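Local structure of periplasmic beta-glucosidase (Pseudomonas aeruginosa, 6R5T) at residues A[416-421]-A[552-557]; A[679-682]-A[686-689]. The protein probably hydrolyses terminal, non-reducing beta-D-glucosyl residues with release of beta-D-glucose, as a periplasmic member of glycoside hydrolase family 3. The protein carries 1 engineered substitution. All coordinates share one frame; numbering follows the deposited sequence.

Contact 1. Residues A[416-421]-A[552-557]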
loop_
_atom_site.group_PDB
_atom_site.type_symbol
_atom_site.label_atom_id
_atom_site.label_comp_id
_atom_site.label_asym_id
_atom_site.label_seq_id
_atom_site.Cartn_x
_atom_site.Cartn_y
_atom_site.Cartn_z
ATOM N N ASN A 416 -9.074 -42.177 -10.673
ATOM C CA ASN A 416 -8.398 -43.165 -9.804
ATOM C C ASN A 416 -9.322 -43.584 -8.655
ATOM O O ASN A 416 -9.359 -44.763 -8.279
ATOM C CB ASN A 416 -7.094 -42.604 -9.235
ATOM C CG ASN A 416 -5.996 -42.394 -10.257
ATOM O OD1 ASN A 416 -6.030 -42.919 -11.383
ATOM N ND2 ASN A 416 -4.975 -41.654 -9.847
ATOM N N ALA A 417 -10.037 -42.622 -8.090
ATOM C CA ALA A 417 -10.851 -42.850 -6.872
ATOM C C ALA A 417 -12.085 -43.692 -7.231
ATOM O O ALA A 417 -12.417 -44.562 -6.416
ATOM C CB ALA A 417 -11.274 -41.530 -6.304
ATOM N N VAL A 418 -12.731 -43.414 -8.355
ATOM C CA VAL A 418 -14.083 -43.969 -8.663
ATOM C C VAL A 418 -13.962 -45.279 -9.461
ATOM O O VAL A 418 -14.973 -46.032 -9.457
ATOM C CB VAL A 418 -14.993 -42.968 -9.373
ATOM C CG1 VAL A 418 -15.195 -41.719 -8.534
ATOM C CG2 VAL A 418 -14.549 -42.609 -10.775
ATOM N N GLY A 419 -12.816 -45.527 -10.101
ATOM C CA GLY A 419 -12.650 -46.666 -11.030
ATOM C C GLY A 419 -13.874 -46.796 -11.914
ATOM O O GLY A 419 -14.215 -45.847 -12.624
ATOM N N GLU A 420 -14.572 -47.930 -11.852
ATOM C CA GLU A 420 -15.772 -48.153 -12.710
ATOM C C GLU A 420 -17.062 -47.894 -11.914
ATOM O O GLU A 420 -18.150 -48.124 -12.471
ATOM C CB GLU A 420 -15.821 -49.581 -13.278
ATOM C CG GLU A 420 -14.526 -50.060 -13.904
ATOM C CD GLU A 420 -13.612 -50.814 -12.949
ATOM O OE1 GLU A 420 -14.153 -51.535 -12.075
ATOM O OE2 GLU A 420 -12.361 -50.666 -13.065
ATOM N N ARG A 421 -16.982 -47.394 -10.676
ATOM C CA ARG A 421 -18.174 -47.221 -9.807
ATOM C C ARG A 421 -18.905 -45.913 -10.118
ATOM O O ARG A 421 -20.017 -45.762 -9.636
ATOM C CB ARG A 421 -17.730 -47.385 -8.350
ATOM C CG ARG A 421 -17.401 -48.843 -8.043
ATOM C CD ARG A 421 -16.432 -49.083 -6.899
ATOM N NE ARG A 421 -15.045 -48.765 -7.235
ATOM C CZ ARG A 421 -14.287 -47.831 -6.653
ATOM N NH1 ARG A 421 -13.042 -47.645 -7.074
ATOM N NH2 ARG A 421 -14.762 -47.072 -5.677
ATOM N N VAL A 552 -9.909 -35.888 -0.346
ATOM C CA VAL A 552 -10.759 -34.984 0.444
ATOM C C VAL A 552 -12.158 -34.992 -0.121
ATOM O O VAL A 552 -13.094 -35.097 0.680
ATOM C CB VAL A 552 -10.163 -33.571 0.482
ATOM C CG1 VAL A 552 -11.227 -32.535 0.825
ATOM C CG2 VAL A 552 -9.011 -33.613 1.455
ATOM N N LEU A 553 -12.325 -34.890 -1.426
ATOM C CA LEU A 553 -13.667 -34.777 -2.027
ATOM C C LEU A 553 -14.525 -36.011 -1.726
ATOM O O LEU A 553 -15.735 -35.839 -1.504
ATOM C CB LEU A 553 -13.561 -34.561 -3.539
ATOM C CG LEU A 553 -13.031 -33.182 -3.944
ATOM C CD1 LEU A 553 -12.771 -33.169 -5.429
ATOM C CD2 LEU A 553 -13.968 -32.046 -3.515
ATOM N N PHE A 554 -13.918 -37.177 -1.588
ATOM C CA PHE A 554 -14.693 -38.416 -1.333
ATOM C C PHE A 554 -14.648 -38.819 0.139
ATOM O O PHE A 554 -15.270 -39.847 0.513
ATOM C CB PHE A 554 -14.211 -39.508 -2.289
ATOM C CG PHE A 554 -14.593 -39.279 -3.715
ATOM C CD1 PHE A 554 -15.915 -39.185 -4.090
ATOM C CD2 PHE A 554 -13.630 -39.172 -4.690
ATOM C CE1 PHE A 554 -16.285 -38.972 -5.404
ATOM C CE2 PHE A 554 -14.001 -38.977 -6.006
ATOM C CZ PHE A 554 -15.321 -38.840 -6.361
ATOM N N GLY A 555 -14.045 -38.001 0.986
ATOM C CA GLY A 555 -14.103 -38.148 2.458
ATOM C C GLY A 555 -13.164 -39.188 3.005
ATOM O O GLY A 555 -13.270 -39.504 4.195
ATOM N N GLU A 556 -12.159 -39.567 2.241
ATOM C CA GLU A 556 -11.061 -40.407 2.758
ATOM C C GLU A 556 -10.243 -39.558 3.720
ATOM O O GLU A 556 -9.661 -40.100 4.626
ATOM C CB GLU A 556 -10.163 -40.960 1.657
ATOM C CG GLU A 556 -10.890 -41.511 0.445
ATOM C CD GLU A 556 -11.506 -42.891 0.610
ATOM O OE1 GLU A 556 -12.078 -43.395 -0.389
ATOM O OE2 GLU A 556 -11.413 -43.460 1.725
ATOM N N HIS A 557 -10.145 -38.255 3.476
ATOM C CA HIS A 557 -9.430 -37.328 4.378
ATOM C C HIS A 557 -10.431 -36.222 4.706
ATOM O O HIS A 557 -11.094 -35.742 3.769
ATOM C CB HIS A 557 -8.143 -36.784 3.742
ATOM C CG HIS A 557 -7.435 -35.812 4.632
ATOM N ND1 HIS A 557 -6.515 -36.225 5.585
ATOM C CD2 HIS A 557 -7.492 -34.463 4.725
ATOM C CE1 HIS A 557 -6.045 -35.171 6.246
ATOM N NE2 HIS A 557 -6.637 -34.059 5.748
#
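Val-418, one of two residues that meet Phe-554 in this contact, also has its carbonyl tied up locally: Val-418 O accepts a bond of 2.7 Å from Arg-421 N, closing a type II' turn at the end of helix 410-418. The positive phi of Gly-419 suits that turn. Arg-421 then folds back, placing one face of its guanidinium over Val-418 O, while NH1 gives a bent bond (3.2 Å, 138°) to Ala-417 O from above the carbonyl plane. With the helix end fixed in this way, the touching itself is apolar. The first bond of the Phe-554 side chain points toward 416-421, and with CG anti to the carbonyl carbon (chi1 -70°) the ring meets Ala-417 and Val-418. Ala-417 CB lies 3.7 Å from Phe-554 CD2, and Val-418 CG1 approaches Phe-554 CZ to 3.6 Å, its side chain crossing that of the phenylalanine at about a right angle; CE2 is shared by both. Behind the ring, Gly-555 ends helix 545-553 with a Schellman motif. In the C-terminal glycosyl hydrolase 3 domain, this joins the ends of two helices: Phe-554 and Leu-553 also pack on Leu-414 of helix 410-418, and Leu-553 and Val-552 rest on Leu-536 of strand 534-537.

Contact 2. Residues A[679-682]-A[686-689]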
loop_
_atom_site.group_PDB
_atom_site.type_symbol
_atom_site.label_atom_id
_atom_site.label_comp_id
_atom_site.label_asym_id
_atom_site.label_seq_id
_atom_site.Cartn_x
_atom_site.Cartn_y
_atom_site.Cartn_z
ATOM N N VAL A 679 -4.737 -30.764 16.124
ATOM C CA VAL A 679 -5.216 -31.935 16.881
ATOM C C VAL A 679 -6.147 -32.724 16.000
ATOM O O VAL A 679 -7.162 -32.158 15.536
ATOM C CB VAL A 679 -5.899 -31.479 18.177
ATOM C CG1 VAL A 679 -6.311 -32.672 18.989
ATOM C CG2 VAL A 679 -5.012 -30.517 18.972
ATOM N N MET A 680 -5.850 -34.018 15.867
ATOM C CA MET A 680 -6.718 -34.986 15.176
ATOM C C MET A 680 -7.599 -35.697 16.200
ATOM O O MET A 680 -7.071 -36.241 17.186
ATOM C CB MET A 680 -5.851 -36.020 14.453
ATOM C CG MET A 680 -6.604 -37.220 13.943
ATOM S SD MET A 680 -7.868 -36.843 12.730
ATOM C CE MET A 680 -6.765 -36.580 11.344
ATOM N N LEU A 681 -8.913 -35.660 16.025
ATOM C CA LEU A 681 -9.832 -36.254 17.030
ATOM C C LEU A 681 -10.838 -37.160 16.361
ATOM O O LEU A 681 -11.423 -36.829 15.310
ATOM C CB LEU A 681 -10.574 -35.158 17.781
ATOM C CG LEU A 681 -9.721 -34.261 18.662
ATOM C CD1 LEU A 681 -10.614 -33.167 19.175
ATOM C CD2 LEU A 681 -9.068 -34.986 19.807
ATOM N N GLU A 682 -11.073 -38.317 16.962
ATOM C CA GLU A 682 -12.219 -39.113 16.551
ATOM C C GLU A 682 -13.489 -38.430 17.060
ATOM O O GLU A 682 -13.459 -37.654 18.014
ATOM C CB GLU A 682 -12.086 -40.534 17.148
ATOM C CG GLU A 682 -10.831 -41.284 16.718
ATOM C CD GLU A 682 -10.868 -41.825 15.302
ATOM O OE1 GLU A 682 -9.853 -42.363 14.883
ATOM O OE2 GLU A 682 -11.956 -41.858 14.695
ATOM N N SER A 686 -11.883 -35.870 23.152
ATOM C CA SER A 686 -11.448 -34.572 23.723
ATOM C C SER A 686 -9.951 -34.582 23.941
ATOM O O SER A 686 -9.352 -35.660 24.095
ATOM C CB SER A 686 -12.174 -34.289 24.989
ATOM O OG SER A 686 -13.552 -34.088 24.749
ATOM N N ARG A 687 -9.344 -33.405 23.849
ATOM C CA ARG A 687 -7.932 -33.223 24.175
ATOM C C ARG A 687 -7.830 -31.941 24.983
ATOM O O ARG A 687 -8.352 -30.903 24.519
ATOM C CB ARG A 687 -7.092 -33.133 22.896
ATOM C CG ARG A 687 -5.582 -33.012 23.102
ATOM C CD ARG A 687 -4.846 -34.348 23.217
ATOM N NE ARG A 687 -5.263 -35.286 22.176
ATOM C CZ ARG A 687 -4.679 -35.451 20.996
ATOM N NH1 ARG A 687 -3.573 -34.791 20.689
ATOM N NH2 ARG A 687 -5.203 -36.302 20.123
ATOM N N GLU A 688 -7.190 -32.026 26.145
ATOM C CA GLU A 688 -6.811 -30.832 26.920
ATOM C C GLU A 688 -5.583 -30.251 26.234
ATOM O O GLU A 688 -4.590 -30.946 25.991
ATOM C CB GLU A 688 -6.487 -31.108 28.400
ATOM C CG GLU A 688 -6.330 -29.752 29.127
ATOM C CD GLU A 688 -6.304 -29.609 30.642
ATOM O OE1 GLU A 688 -5.283 -29.947 31.254
ATOM O OE2 GLU A 688 -7.258 -29.019 31.199
ATOM N N ILE A 689 -5.686 -28.994 25.860
ATOM C CA ILE A 689 -4.580 -28.265 25.216
ATOM C C ILE A 689 -4.056 -27.306 26.268
ATOM O O ILE A 689 -4.879 -26.598 26.939
ATOM C CB ILE A 689 -5.078 -27.586 23.941
ATOM C CG1 ILE A 689 -5.581 -28.661 22.976
ATOM C CG2 ILE A 689 -3.983 -26.758 23.322
ATOM C CD1 ILE A 689 -6.471 -28.169 21.935
#
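This is packing between two facing sheets of a beta sandwich: Val-679 and Leu-681, on edge strand 672-681 of one sheet, meet Arg-687 and Ile-689 on edge strand 686-694 of the other. The strand segments run nearly antiparallel (158°) with axes 8.2 Å apart, so they touch through side chains while their backbones bond within their own sheets, Arg-687 with Leu-643 and Val-679 with Thr-653. Val-679 divides its branches. Its CG2 meets Ile-689 CD1 tip to tip at 4.1 Å, on the inner side, where Leu-643 touches both residues. Its CG1 lies over the centre of one face of the Arg-687 guanidinium, 3.8 Å from CZ. Bends at chi2 (88°) and chi3 (46°) fold the arginine back and bring its guanidinium over that methyl; Arg-687 CB, placed by the backbone, lies 4.0 Å from Val-679 CG1. Leu-681 CD2 adds an oblique contact to Arg-687, 4.1 Å from NH2. Met-680 O is near NH2 but badly angled for a hydrogen bond; Glu-685 gives that nitrogen a long, weak ion pair. A short link carrying the chain from one sheet to the other is characteristic of fibronectin type III-like sandwiches.

In the fold
Contact 1 and contact 2 follow one another along the chain, in the C-terminal glycosyl hydrolase 3 domain and the fibronectin type III-like domain respectively. Their centres are 27 Å apart and their nearest atoms about 5 Å, without touching, and they have no helix or strand in common. Contact 1 is largely buried and joins ends of helices distant in sequence, with an aromatic ring set against aliphatic groups. Contact 2 joins consecutive strands across a sandwich and grades from buried aliphatic side chains to the exposed Arg-687, whose guanidinium lies against Val-679. Arginine serves differently in each: Arg-421 bonds within its own segment, whereas Arg-687 packs across.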